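Local coordinates for protein Cys-Gly metallodipeptidase DUG1 (Saccharomyces cerevisiae, PDB 4G1P) that hydrolyses the dipeptide Cys-Gly as a zinc- or manganese-dependent dipeptidase and serves as the catalytic component of the glutathione-degrading complex, at residues Ile12-Leu23 / Ile458-Lys466. Sequence-based numbering, arbitrary orientation.
Sequences IDSLKPQFFSRL and ISNFVGGMK
Helix-on-helix packing in the catalytic domain of an M20 metallopeptidase brings Ile12, Phe19 and Phe20, near the N-terminus, against Phe461, Met465 and Lys466, near the C-terminus. The axes of the helical segments 16-23 and 458-466 come within 12.5 Å of each other, their directions 110° apart, a spacing bridged largely by big apolar side chains. Phe461 lies at the middle: Leu23 CD2 sits over one face of its ring, 4.2 Å from CZ, and Phe20 CE1 meets its edge. Met465 CE rests on a face of the same ring, above its centre, because the chain bends at its last torsion (chi3 -73°). Its sulfur meets Phe19 in an oblique Met-aromatic contact, SD lying 4.5 Å from the ring centroid. Farther along, Phe20 CZ touches Ile458 CD1 at 4.1 Å. At the other end, Ile12 CD1 packs 3.7 Å from Lys466 CG, while the Lys16 side chain crosses that of Val462 at about a right angle, CD against CG2. Lys466 is extended beyond CG, which carries its ammonium past Ile12 to the carboxylate of Asp13; NZ meets OD1 at 3.1 Å, on the syn side and 29° out of plane, and makes a second, weak bond to OD2. A methionine in its place, lacking the ammonium, would probably leave the Asp13 carboxylate without this positive mate. Helix 135-154 touches both segments, through Asn147 beside Phe19 and Met465, and Met130 of strand 129-131 adjoins the aromatic cluster. Together these contacts join helices near the two ends of the chain within the alpha/beta catalytic domain of the M20 fold.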
ATOM      1  N   ILE A  12     -19.787 -39.158  13.125  1.00 21.84           N
ATOM      2  CA  ILE A  12     -19.226 -37.836  12.913  1.00 20.87           C
ATOM      3  C   ILE A  12     -18.197 -37.537  14.001  1.00 22.01           C
ATOM      4  O   ILE A  12     -17.147 -36.953  13.734  1.00 20.44           O
ATOM      5  CB  ILE A  12     -20.316 -36.761  12.882  1.00 19.78           C
ATOM      6  CG1 ILE A  12     -21.067 -36.820  11.553  1.00 19.42           C
ATOM      7  CG2 ILE A  12     -19.714 -35.387  13.088  1.00 18.08           C
ATOM      8  CD1 ILE A  12     -22.221 -35.840  11.443  1.00 17.95           C
ATOM      9  N   ASP A  13     -18.498 -37.965  15.221  1.00 20.32           N
ATOM     10  CA  ASP A  13     -17.552 -37.863  16.318  1.00 20.90           C
ATOM     11  C   ASP A  13     -16.333 -38.764  16.098  1.00 20.81           C
ATOM     12  O   ASP A  13     -15.196 -38.329  16.273  1.00 23.16           O
ATOM     13  CB  ASP A  13     -18.233 -38.204  17.641  1.00 21.29           C
ATOM     14  CG  ASP A  13     -19.172 -37.112  18.112  1.00 27.86           C
ATOM     15  OD1 ASP A  13     -19.023 -35.954  17.660  1.00 27.16           O
ATOM     16  OD2 ASP A  13     -20.048 -37.408  18.955  1.00 29.47           O
ATOM     17  N   SER A  14     -16.570 -40.005  15.691  1.00 16.89           N
ATOM     18  CA  SER A  14     -15.495 -40.982  15.560  1.00 19.62           C
ATOM     19  C   SER A  14     -14.527 -40.622  14.455  1.00 20.76           C
ATOM     20  O   SER A  14     -13.354 -40.971  14.517  1.00 22.56           O
ATOM     21  CB  SER A  14     -16.060 -42.371  15.250  1.00 22.61           C
ATOM     22  OG  SER A  14     -17.009 -42.753  16.222  1.00 31.10           O
ATOM     23  N   LEU A  15     -15.035 -39.960  13.425  1.00 17.56           N
ATOM     24  CA  LEU A  15     -14.251 -39.698  12.242  1.00 18.11           C
ATOM     25  C   LEU A  15     -13.516 -38.350  12.313  1.00 21.08           C
ATOM     26  O   LEU A  15     -12.855 -37.956  11.358  1.00 20.08           O
ATOM     27  CB  LEU A  15     -15.138 -39.762  11.006  1.00 17.98           C
ATOM     28  CG  LEU A  15     -15.705 -41.117  10.591  1.00 19.96           C
ATOM     29  CD1 LEU A  15     -16.453 -40.979   9.271  1.00 18.69           C
ATOM     30  CD2 LEU A  15     -14.603 -42.153  10.480  1.00 22.37           C
ATOM     31  N   LYS A  16     -13.621 -37.660  13.447  1.00 18.64           N
ATOM     32  CA  LYS A  16     -12.896 -36.404  13.644  1.00 20.30           C
ATOM     33  C   LYS A  16     -11.409 -36.459  13.278  1.00 21.60           C
ATOM     34  O   LYS A  16     -10.871 -35.479  12.743  1.00 19.92           O
ATOM     35  CB  LYS A  16     -13.087 -35.852  15.061  1.00 20.82           C
ATOM     36  CG  LYS A  16     -14.484 -35.272  15.287  1.00 21.38           C
ATOM     37  CD  LYS A  16     -14.788 -35.121  16.767  1.00 28.46           C
ATOM     38  CE  LYS A  16     -13.677 -34.372  17.487  1.00 25.29           C
ATOM     39  NZ  LYS A  16     -14.015 -34.182  18.924  1.00 30.51           N
ATOM     40  N   PRO A  17     -10.738 -37.593  13.555  1.00 22.21           N
ATOM     41  CA  PRO A  17      -9.342 -37.647  13.106  1.00 20.07           C
ATOM     42  C   PRO A  17      -9.155 -37.562  11.583  1.00 18.85           C
ATOM     43  O   PRO A  17      -8.227 -36.873  11.146  1.00 15.12           O
ATOM     44  CB  PRO A  17      -8.868 -38.993  13.640  1.00 15.23           C
ATOM     45  CG  PRO A  17      -9.657 -39.171  14.877  1.00 17.34           C
ATOM     46  CD  PRO A  17     -11.013 -38.627  14.570  1.00 18.85           C
ATOM     47  N   GLN A  18      -9.989 -38.234  10.793  1.00 16.12           N
ATOM     48  CA  GLN A  18      -9.801 -38.135   9.357  1.00 17.89           C
ATOM     49  C   GLN A  18     -10.303 -36.795   8.840  1.00 20.37           C
ATOM     50  O   GLN A  18      -9.718 -36.231   7.917  1.00 21.31           O
ATOM     51  CB  GLN A  18     -10.341 -39.325   8.530  1.00 18.79           C
ATOM     52  CG  GLN A  18     -11.288 -40.308   9.209  1.00 32.51           C
ATOM     53  CD  GLN A  18     -10.584 -41.248  10.180  1.00 35.77           C
ATOM     54  OE1 GLN A  18     -10.651 -41.066  11.401  1.00 32.16           O
ATOM     55  NE2 GLN A  18      -9.917 -42.265   9.644  1.00 43.99           N
ATOM     56  N   PHE A  19     -11.354 -36.266   9.461  1.00 18.36           N
ATOM     57  CA  PHE A  19     -11.866 -34.960   9.072  1.00 17.63           C
ATOM     58  C   PHE A  19     -10.799 -33.888   9.296  1.00 18.35           C
ATOM     59  O   PHE A  19     -10.604 -33.018   8.447  1.00 17.75           O
ATOM     60  CB  PHE A  19     -13.139 -34.592   9.843  1.00 18.05           C
ATOM     61  CG  PHE A  19     -14.301 -35.518   9.597  1.00 19.48           C
ATOM     62  CD1 PHE A  19     -14.341 -36.332   8.479  1.00 20.94           C
ATOM     63  CD2 PHE A  19     -15.351 -35.571  10.490  1.00 16.98           C
ATOM     64  CE1 PHE A  19     -15.390 -37.184   8.262  1.00 16.22           C
ATOM     65  CE2 PHE A  19     -16.406 -36.412  10.273  1.00 19.37           C
ATOM     66  CZ  PHE A  19     -16.429 -37.219   9.152  1.00 19.59           C
ATOM     67  N   PHE A  20     -10.126 -33.964  10.441  1.00 16.20           N
ATOM     68  CA  PHE A  20      -9.080 -33.023  10.805  1.00 16.51           C
ATOM     69  C   PHE A  20      -7.960 -33.134   9.796  1.00 18.30           C
ATOM     70  O   PHE A  20      -7.418 -32.140   9.314  1.00 17.63           O
ATOM     71  CB  PHE A  20      -8.518 -33.350  12.188  1.00 14.75           C
ATOM     72  CG  PHE A  20      -9.377 -32.892  13.333  1.00 17.63           C
ATOM     73  CD1 PHE A  20     -10.217 -31.798  13.206  1.00 16.94           C
ATOM     74  CD2 PHE A  20      -9.332 -33.554  14.560  1.00 18.25           C
ATOM     75  CE1 PHE A  20     -11.005 -31.385  14.289  1.00 22.39           C
ATOM     76  CE2 PHE A  20     -10.115 -33.146  15.642  1.00 16.98           C
ATOM     77  CZ  PHE A  20     -10.947 -32.066  15.510  1.00 16.25           C
ATOM     78  N   SER A  21      -7.609 -34.370   9.488  1.00 18.20           N
ATOM     79  CA  SER A  21      -6.525 -34.620   8.574  1.00 16.14           C
ATOM     80  C   SER A  21      -6.852 -34.032   7.204  1.00 18.19           C
ATOM     81  O   SER A  21      -6.047 -33.307   6.604  1.00 20.88           O
ATOM     82  CB  SER A  21      -6.275 -36.117   8.481  1.00 16.93           C
ATOM     83  OG  SER A  21      -5.237 -36.384   7.561  1.00 24.44           O
ATOM     84  N   ARG A  22      -8.043 -34.339   6.715  1.00 16.01           N
ATOM     85  CA  ARG A  22      -8.485 -33.823   5.437  1.00 15.32           C
ATOM     86  C   ARG A  22      -8.444 -32.295   5.438  1.00 17.12           C
ATOM     87  O   ARG A  22      -7.965 -31.681   4.486  1.00 17.75           O
ATOM     88  CB  ARG A  22      -9.885 -34.330   5.127  1.00 13.06           C
ATOM     89  CG  ARG A  22     -10.570 -33.564   4.028  1.00 16.36           C
ATOM     90  CD  ARG A  22     -11.981 -34.078   3.809  1.00 16.81           C
ATOM     91  NE  ARG A  22     -11.983 -35.343   3.085  1.00 18.54           N
ATOM     92  CZ  ARG A  22     -12.928 -36.267   3.191  1.00 19.33           C
ATOM     93  NH1 ARG A  22     -13.967 -36.084   3.996  1.00 17.07           N
ATOM     94  NH2 ARG A  22     -12.831 -37.377   2.481  1.00 23.83           N
ATOM     95  N   LEU A  23      -8.909 -31.690   6.524  1.00 13.80           N
ATOM     96  CA  LEU A  23      -8.990 -30.242   6.604  1.00 13.38           C
ATOM     97  C   LEU A  23      -7.589 -29.616   6.689  1.00 15.47           C
ATOM     98  O   LEU A  23      -7.366 -28.509   6.226  1.00 15.17           O
ATOM     99  CB  LEU A  23      -9.859 -29.827   7.784  1.00 11.21           C
ATOM    100  CG  LEU A  23     -10.051 -28.334   8.011  1.00 14.99           C
ATOM    101  CD1 LEU A  23     -10.681 -27.686   6.802  1.00 13.46           C
ATOM    102  CD2 LEU A  23     -10.897 -28.100   9.243  1.00 16.62           C
ATOM    103  N   ILE A 458     -14.306 -25.791  17.118  1.00 21.96           N
ATOM    104  CA  ILE A 458     -14.567 -27.201  16.841  1.00 21.96           C
ATOM    105  C   ILE A 458     -16.033 -27.547  17.133  1.00 20.99           C
ATOM    106  O   ILE A 458     -16.623 -28.404  16.465  1.00 19.84           O
ATOM    107  CB  ILE A 458     -13.595 -28.130  17.614  1.00 17.44           C
ATOM    108  CG1 ILE A 458     -12.152 -27.803  17.237  1.00 20.65           C
ATOM    109  CG2 ILE A 458     -13.856 -29.576  17.295  1.00 16.29           C
ATOM    110  CD1 ILE A 458     -11.120 -28.699  17.886  1.00 20.14           C
ATOM    111  N   SER A 459     -16.625 -26.848  18.099  1.00 20.50           N
ATOM    112  CA  SER A 459     -18.036 -27.055  18.426  1.00 23.62           C
ATOM    113  C   SER A 459     -18.937 -26.694  17.261  1.00 19.10           C
ATOM    114  O   SER A 459     -19.932 -27.364  17.021  1.00 20.01           O
ATOM    115  CB  SER A 459     -18.446 -26.278  19.675  1.00 27.80           C
ATOM    116  OG  SER A 459     -18.393 -24.888  19.435  1.00 32.41           O
ATOM    117  N   ASN A 460     -18.577 -25.645  16.527  1.00 23.83           N
ATOM    118  CA  ASN A 460     -19.315 -25.277  15.311  1.00 22.57           C
ATOM    119  C   ASN A 460     -19.012 -26.211  14.150  1.00 20.13           C
ATOM    120  O   ASN A 460     -19.871 -26.487  13.311  1.00 19.69           O
ATOM    121  CB  ASN A 460     -19.009 -23.841  14.909  1.00 19.12           C
ATOM    122  CG  ASN A 460     -19.615 -22.840  15.860  1.00 20.68           C
ATOM    123  OD1 ASN A 460     -19.174 -22.715  17.005  1.00 20.67           O
ATOM    124  ND2 ASN A 460     -20.627 -22.113  15.393  1.00 17.97           N
ATOM    125  N   PHE A 461     -17.782 -26.696  14.110  1.00 17.67           N
ATOM    126  CA  PHE A 461     -17.383 -27.627  13.079  1.00 18.17           C
ATOM    127  C   PHE A 461     -18.203 -28.900  13.232  1.00 17.68           C
ATOM    128  O   PHE A 461     -18.909 -29.302  12.311  1.00 18.30           O
ATOM    129  CB  PHE A 461     -15.885 -27.913  13.172  1.00 15.99           C
ATOM    130  CG  PHE A 461     -15.368 -28.752  12.066  1.00 13.84           C
ATOM    131  CD1 PHE A 461     -15.853 -28.593  10.784  1.00 14.74           C
ATOM    132  CD2 PHE A 461     -14.394 -29.715  12.302  1.00 18.32           C
ATOM    133  CE1 PHE A 461     -15.387 -29.384   9.743  1.00 16.47           C
ATOM    134  CE2 PHE A 461     -13.907 -30.509  11.264  1.00 15.68           C
ATOM    135  CZ  PHE A 461     -14.402 -30.339   9.984  1.00 17.06           C
ATOM    136  N   VAL A 462     -18.132 -29.509  14.409  1.00 17.09           N
ATOM    137  CA  VAL A 462     -18.875 -30.734  14.666  1.00 19.96           C
ATOM    138  C   VAL A 462     -20.383 -30.485  14.676  1.00 20.94           C
ATOM    139  O   VAL A 462     -21.139 -31.199  14.008  1.00 20.13           O
ATOM    140  CB  VAL A 462     -18.446 -31.396  15.985  1.00 20.26           C
ATOM    141  CG1 VAL A 462     -19.358 -32.566  16.310  1.00 15.17           C
ATOM    142  CG2 VAL A 462     -16.988 -31.838  15.901  1.00 17.33           C
ATOM    143  N   GLY A 463     -20.811 -29.466  15.417  1.00 20.07           N
ATOM    144  CA  GLY A 463     -22.216 -29.099  15.467  1.00 17.50           C
ATOM    145  C   GLY A 463     -22.802 -28.837  14.091  1.00 21.66           C
ATOM    146  O   GLY A 463     -23.938 -29.243  13.794  1.00 20.99           O
ATOM    147  N   GLY A 464     -22.018 -28.170  13.240  1.00 18.81           N
ATOM    148  CA  GLY A 464     -22.469 -27.813  11.911  1.00 14.83           C
ATOM    149  C   GLY A 464     -22.596 -29.025  11.009  1.00 17.44           C
ATOM    150  O   GLY A 464     -23.453 -29.071  10.121  1.00 15.70           O
ATOM    151  N   MET A 465     -21.735 -30.012  11.225  1.00 17.03           N
ATOM    152  CA  MET A 465     -21.774 -31.214  10.404  1.00 17.43           C
ATOM    153  C   MET A 465     -23.010 -32.028  10.732  1.00 18.42           C
ATOM    154  O   MET A 465     -23.745 -32.467   9.837  1.00 18.97           O
ATOM    155  CB  MET A 465     -20.521 -32.056  10.613  1.00 17.10           C
ATOM    156  CG  MET A 465     -19.372 -31.666   9.695  1.00 18.17           C
ATOM    157  SD  MET A 465     -17.912 -32.713   9.898  1.00 17.17           S
ATOM    158  CE  MET A 465     -17.305 -32.137  11.487  1.00 15.70           C
ATOM    159  N   LYS A 466     -23.232 -32.219  12.030  1.00 19.09           N
ATOM    160  CA  LYS A 466     -24.399 -32.921  12.515  1.00 16.52           C
ATOM    161  C   LYS A 466     -25.640 -32.162  12.083  1.00 18.27           C
ATOM    162  O   LYS A 466     -26.644 -32.777  11.738  1.00 18.55           O
ATOM    163  CB  LYS A 466     -24.337 -33.064  14.033  1.00 17.55           C
ATOM    164  CG  LYS A 466     -23.175 -33.933  14.504  1.00 17.62           C
ATOM    165  CD  LYS A 466     -23.043 -33.953  16.015  1.00 19.11           C
ATOM    166  CE  LYS A 466     -22.046 -35.013  16.481  1.00 21.47           C
ATOM    167  NZ  LYS A 466     -21.953 -35.107  17.963  1.00 20.44           N
TER